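Local coordinates for glutathione S-transferase (PDB 4MK3), which binds glutathione sulfinic acid and probably acts as a glutathione transferase, joining glutathione to electrophilic substrates, at residues W169-G183 against A207-I219. Sequence-based numbering, arbitrary orientation. Where two conformers were deposited one is given.
Sequences WCTGTHYTLADVAVG and AFQEKIEKRQSFI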
loop_
_atom_site.group_PDB
_atom_site.type_symbol
_atom_site.label_atom_id
_atom_site.label_comp_id
_atom_site.label_asym_id
_atom_site.label_seq_id
_atom_site.Cartn_x
_atom_site.Cartn_y
_atom_site.Cartn_z
ATOM N N TRP A 169 17.191 2.548 16.765
ATOM C CA TRP A 169 16.297 2.754 15.643
ATOM C C TRP A 169 15.502 1.476 15.404
ATOM O O TRP A 169 15.768 0.437 15.987
ATOM C CB TRP A 169 17.085 3.126 14.379
ATOM C CG TRP A 169 17.816 4.444 14.425
ATOM C CD1 TRP A 169 19.165 4.622 14.430
ATOM C CD2 TRP A 169 17.238 5.754 14.424
ATOM N NE1 TRP A 169 19.466 5.956 14.431
ATOM C CE2 TRP A 169 18.301 6.673 14.419
ATOM C CE3 TRP A 169 15.926 6.237 14.422
ATOM C CZ2 TRP A 169 18.094 8.062 14.396
ATOM C CZ3 TRP A 169 15.716 7.617 14.398
ATOM C CH2 TRP A 169 16.802 8.507 14.394
ATOM N N CYS A 170 14.506 1.557 14.539
ATOM C CA CYS A 170 13.595 0.434 14.343
ATOM C C CYS A 170 14.288 -0.883 14.059
ATOM O O CYS A 170 13.850 -1.924 14.570
ATOM C CB CYS A 170 12.609 0.726 13.220
ATOM S SG CYS A 170 11.308 1.900 13.660
ATOM N N THR A 171 15.340 -0.860 13.248
ATOM C CA THR A 171 16.075 -2.070 12.903
ATOM C C THR A 171 17.416 -2.199 13.609
ATOM O O THR A 171 18.203 -3.066 13.258
ATOM C CB THR A 171 16.287 -2.227 11.394
ATOM O OG1 THR A 171 17.162 -1.195 10.907
ATOM C CG2 THR A 171 14.939 -2.158 10.681
ATOM N N GLY A 172 17.675 -1.368 14.610
ATOM C CA GLY A 172 18.888 -1.485 15.407
ATOM C C GLY A 172 19.788 -0.253 15.341
ATOM O O GLY A 172 19.420 0.818 15.794
ATOM N N THR A 173 20.964 -0.404 14.737
ATOM C CA THR A 173 21.986 0.637 14.758
ATOM C C THR A 173 21.720 1.793 13.803
ATOM O O THR A 173 22.207 2.890 14.046
ATOM C CB THR A 173 23.381 0.076 14.388
ATOM O OG1 THR A 173 23.295 -0.615 13.139
ATOM C CG2 THR A 173 23.882 -0.909 15.436
ATOM N N HIS A 174 21.020 1.555 12.693
ATOM C CA HIS A 174 20.946 2.563 11.638
ATOM C C HIS A 174 19.568 3.046 11.351
ATOM O O HIS A 174 18.609 2.298 11.375
ATOM C CB HIS A 174 21.515 2.010 10.338
ATOM C CG HIS A 174 23.003 1.980 10.323
ATOM N ND1 HIS A 174 23.735 1.052 11.036
ATOM C CD2 HIS A 174 23.909 2.790 9.727
ATOM C CE1 HIS A 174 25.020 1.279 10.860
ATOM N NE2 HIS A 174 25.154 2.324 10.063
ATOM N N TYR A 175 19.509 4.337 11.033
ATOM C CA TYR A 175 18.311 5.005 10.528
ATOM C C TYR A 175 17.995 4.515 9.120
ATOM O O TYR A 175 18.877 4.477 8.257
ATOM C CB TYR A 175 18.613 6.488 10.499
ATOM C CG TYR A 175 17.547 7.457 10.013
ATOM C CD1 TYR A 175 16.487 7.834 10.814
ATOM C CD2 TYR A 175 17.671 8.056 8.781
ATOM C CE1 TYR A 175 15.569 8.760 10.384
ATOM C CE2 TYR A 175 16.752 8.988 8.343
ATOM C CZ TYR A 175 15.715 9.339 9.161
ATOM O OH TYR A 175 14.821 10.297 8.761
ATOM N N THR A 176 16.741 4.129 8.926
ATOM C CA THR A 176 16.262 3.613 7.647
ATOM C C THR A 176 14.884 4.178 7.337
ATOM O O THR A 176 14.286 4.932 8.104
ATOM C CB THR A 176 16.120 2.067 7.676
ATOM O OG1 THR A 176 15.058 1.702 8.568
ATOM C CG2 THR A 176 17.420 1.370 8.076
ATOM N N LEU A 177 14.374 3.773 6.180
ATOM C CA LEU A 177 13.014 4.126 5.806
ATOM C C LEU A 177 11.993 3.687 6.852
ATOM O O LEU A 177 10.928 4.296 6.966
ATOM C CB LEU A 177 12.702 3.498 4.444
ATOM C CG LEU A 177 11.298 3.723 3.866
ATOM C CD1 LEU A 177 11.012 5.199 3.650
ATOM C CD2 LEU A 177 11.155 2.963 2.548
ATOM N N ALA A 178 12.287 2.633 7.622
ATOM C CA ALA A 178 11.394 2.251 8.696
ATOM C C ALA A 178 11.155 3.401 9.666
ATOM O O ALA A 178 10.008 3.700 10.048
ATOM C CB ALA A 178 11.956 1.035 9.441
ATOM N N ASP A 179 12.249 4.038 10.071
ATOM C CA ASP A 179 12.163 5.164 10.993
ATOM C C ASP A 179 11.445 6.341 10.387
ATOM O O ASP A 179 10.625 6.988 11.051
ATOM C CB ASP A 179 13.584 5.534 11.416
ATOM C CG ASP A 179 14.305 4.355 11.988
ATOM O OD1 ASP A 179 13.947 3.917 13.116
ATOM O OD2 ASP A 179 15.196 3.827 11.289
ATOM N N VAL A 180 11.756 6.651 9.130
ATOM C CA VAL A 180 11.047 7.733 8.439
ATOM C C VAL A 180 9.534 7.506 8.493
ATOM O O VAL A 180 8.771 8.401 8.854
ATOM C CB VAL A 180 11.507 7.837 6.974
ATOM C CG1 VAL A 180 10.718 8.896 6.226
ATOM C CG2 VAL A 180 12.978 8.143 6.876
ATOM N N ALA A 181 9.125 6.303 8.132
ATOM C CA ALA A 181 7.711 5.974 8.018
ATOM C C ALA A 181 7.028 6.060 9.388
ATOM O O ALA A 181 5.955 6.653 9.534
ATOM C CB ALA A 181 7.553 4.619 7.382
ATOM N N VAL A 182 7.647 5.477 10.405
ATOM C CA VAL A 182 7.103 5.519 11.759
ATOM C C VAL A 182 7.030 6.948 12.283
ATOM O O VAL A 182 6.005 7.370 12.816
ATOM C CB VAL A 182 7.913 4.602 12.712
ATOM C CG1 VAL A 182 7.490 4.826 14.160
ATOM C CG2 VAL A 182 7.737 3.134 12.308
ATOM N N GLY A 183 8.080 7.735 12.052
ATOM C CA GLY A 183 8.090 9.112 12.481
ATOM C C GLY A 183 6.975 9.932 11.865
ATOM O O GLY A 183 6.357 10.794 12.499
ATOM N N ALA A 207 10.594 8.554 23.077
ATOM C CA ALA A 207 12.020 8.824 22.966
ATOM C C ALA A 207 12.448 8.825 21.495
ATOM O O ALA A 207 13.236 9.664 21.057
ATOM C CB ALA A 207 12.804 7.793 23.776
ATOM N N PHE A 208 11.922 7.871 20.744
ATOM C CA PHE A 208 12.164 7.797 19.308
ATOM C C PHE A 208 11.737 9.075 18.623
ATOM O O PHE A 208 12.490 9.644 17.839
ATOM C CB PHE A 208 11.415 6.584 18.742
ATOM C CG PHE A 208 11.289 6.572 17.245
ATOM C CD1 PHE A 208 10.222 7.191 16.619
ATOM C CD2 PHE A 208 12.220 5.911 16.478
ATOM C CE1 PHE A 208 10.091 7.165 15.259
ATOM C CE2 PHE A 208 12.099 5.912 15.078
ATOM C CZ PHE A 208 11.043 6.539 14.491
ATOM N N GLN A 209 10.527 9.539 18.922
ATOM C CA GLN A 209 9.997 10.683 18.191
ATOM C C GLN A 209 10.744 11.963 18.544
ATOM O O GLN A 209 10.966 12.829 17.688
ATOM C CB GLN A 209 8.493 10.841 18.439
ATOM C CG GLN A 209 7.829 11.779 17.427
ATOM C CD GLN A 209 7.764 11.204 16.028
ATOM O OE1 GLN A 209 8.019 10.029 15.808
ATOM N NE2 GLN A 209 7.448 12.046 15.062
ATOM N N GLU A 210 11.143 12.087 19.799
ATOM C CA GLU A 210 11.898 13.255 20.242
ATOM C C GLU A 210 13.208 13.369 19.480
ATOM O O GLU A 210 13.654 14.469 19.140
ATOM C CB GLU A 210 12.151 13.176 21.746
ATOM C CG GLU A 210 10.911 13.468 22.577
ATOM C CD GLU A 210 11.215 13.615 24.057
ATOM O OE1 GLU A 210 10.266 13.861 24.833
ATOM O OE2 GLU A 210 12.399 13.492 24.437
ATOM N N LYS A 211 13.811 12.231 19.180
ATOM C CA LYS A 211 15.050 12.209 18.418
ATOM C C LYS A 211 14.810 12.493 16.935
ATOM O O LYS A 211 15.484 13.320 16.317
ATOM C CB LYS A 211 15.706 10.844 18.585
ATOM C CG LYS A 211 16.989 10.689 17.846
ATOM C CD LYS A 211 17.720 9.439 18.315
ATOM C CE LYS A 211 16.928 8.173 18.027
ATOM N NZ LYS A 211 17.833 7.000 18.177
ATOM N N ILE A 212 13.851 11.799 16.340
ATOM C CA ILE A 212 13.696 11.897 14.909
ATOM C C ILE A 212 13.255 13.306 14.516
ATOM O O ILE A 212 13.627 13.800 13.437
ATOM C CB ILE A 212 12.771 10.798 14.360
ATOM C CG1 ILE A 212 13.118 10.520 12.884
ATOM C CG2 ILE A 212 11.322 11.169 14.569
ATOM C CD1 ILE A 212 12.358 9.350 12.331
ATOM N N GLU A 213 12.499 13.987 15.377
ATOM C CA GLU A 213 11.971 15.295 15.012
ATOM C C GLU A 213 13.057 16.375 15.049
ATOM O O GLU A 213 12.824 17.503 14.617
ATOM C CB GLU A 213 10.791 15.677 15.896
ATOM C CG GLU A 213 11.186 16.039 17.302
ATOM C CD GLU A 213 10.005 16.160 18.237
ATOM O OE1 GLU A 213 8.860 15.867 17.823
ATOM O OE2 GLU A 213 10.234 16.546 19.395
ATOM N N LYS A 214 14.236 16.034 15.554
ATOM C CA LYS A 214 15.384 16.925 15.498
ATOM C C LYS A 214 16.160 16.825 14.189
ATOM O O LYS A 214 17.059 17.635 13.940
ATOM C CB LYS A 214 16.317 16.634 16.662
ATOM C CG LYS A 214 15.768 17.058 17.989
ATOM C CD LYS A 214 16.693 16.591 19.106
ATOM C CE LYS A 214 16.167 16.969 20.469
ATOM N NZ LYS A 214 17.107 16.510 21.524
ATOM N N ARG A 215 15.827 15.843 13.351
ATOM C CA ARG A 215 16.489 15.730 12.055
ATOM C C ARG A 215 16.005 16.851 11.149
ATOM O O ARG A 215 14.835 17.211 11.163
ATOM C CB ARG A 215 16.205 14.378 11.405
ATOM C CG ARG A 215 16.821 13.198 12.183
ATOM C CD ARG A 215 16.647 11.903 11.436
ATOM N NE ARG A 215 17.516 11.800 10.275
ATOM C CZ ARG A 215 18.736 11.275 10.277
ATOM N NH1 ARG A 215 19.263 10.801 11.417
ATOM N NH2 ARG A 215 19.437 11.211 9.153
ATOM N N GLN A 216 16.929 17.378 10.361
ATOM C CA GLN A 216 16.629 18.491 9.461
ATOM C C GLN A 216 15.441 18.161 8.541
ATOM O O GLN A 216 14.587 19.021 8.272
ATOM C CB GLN A 216 17.850 18.836 8.616
ATOM C CG GLN A 216 17.693 20.184 7.920
ATOM C CD GLN A 216 17.637 21.311 8.915
ATOM O OE1 GLN A 216 18.526 21.449 9.765
ATOM N NE2 GLN A 216 16.587 22.120 8.848
ATOM N N SER A 217 15.394 16.940 8.040
ATOM C CA SER A 217 14.335 16.534 7.136
ATOM C C SER A 217 12.947 16.630 7.768
ATOM O O SER A 217 11.969 16.950 7.094
ATOM C CB SER A 217 14.607 15.117 6.662
ATOM O OG SER A 217 14.635 14.255 7.800
ATOM N N PHE A 218 12.843 16.310 9.050
ATOM C CA PHE A 218 11.591 16.472 9.772
ATOM C C PHE A 218 11.295 17.937 10.078
ATOM O O PHE A 218 10.169 18.408 9.882
ATOM C CB PHE A 218 11.578 15.599 11.042
ATOM C CG PHE A 218 11.160 14.169 10.767
ATOM C CD1 PHE A 218 12.039 13.278 10.203
ATOM C CD2 PHE A 218 9.867 13.763 11.019
ATOM C CE1 PHE A 218 11.643 11.971 9.922
ATOM C CE2 PHE A 218 9.455 12.463 10.732
ATOM C CZ PHE A 218 10.353 11.579 10.171
ATOM N N ILE A 219 12.301 18.671 10.559
ATOM C CA ILE A 219 12.146 20.096 10.857
ATOM C C ILE A 219 11.572 20.861 9.655
ATOM O O ILE A 219 10.734 21.730 9.805
ATOM C CB ILE A 219 13.518 20.687 11.239
ATOM C CG1 ILE A 219 13.957 20.170 12.615
ATOM C CG2 ILE A 219 13.488 22.206 11.220
ATOM C CD1 ILE A 219 15.409 20.448 12.922
#
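Lys-211 lays the end of its aliphatic chain across one face of the Trp-169 indole, CE 3.8 Å from the centroid of the six-membered ring in a CH-pi contact. Its NZ stands over the same ring as a cation-pi partner and is hydrogen-bonded to Thr-168 O; a bend at chi3 (63°) turns the ammonium group along the indole. A second cation-pi pair is flatter: the Arg-215 guanidinium stacks on the Tyr-175 ring, centres 3.6 Å apart and planes at 18°, while its NE makes a salt bridge with Glu-43 of helix 32-44. With an alanine in place of Tyr-175, the guanidinium would probably lose the surface that holds it flat and Ile-212 CD1 the ring edge it abuts.

Both segments belong to the all-helical C-terminal domain of the glutathione transferase fold, where Thr-176 and Asp-179 form the N-capping box of helix 177-192, familiar from this family. Thr-176 OG1, at the N-cap, accepts from Ala-178 N, and Asp-179 OD2 from Thr-176 N, whereas OD1 takes Cys-170 N through its syn lone pair (2.8 Å), tying the preceding turn to the helix start. Gly-183 O accepts from Gln-209 NE2 at 3.1 Å, a somewhat bent bond (150°), while Gln-209 OE1 is buried without a polar partner.

Among apolar contacts, Phe-208 reaches Val-182 CG1 with CE1 (3.7 Å) and the edge of Trp-169 with CE2. Gly-183 suits its place because a CB would collide with Ile-212 CD1 and Phe-218 CZ.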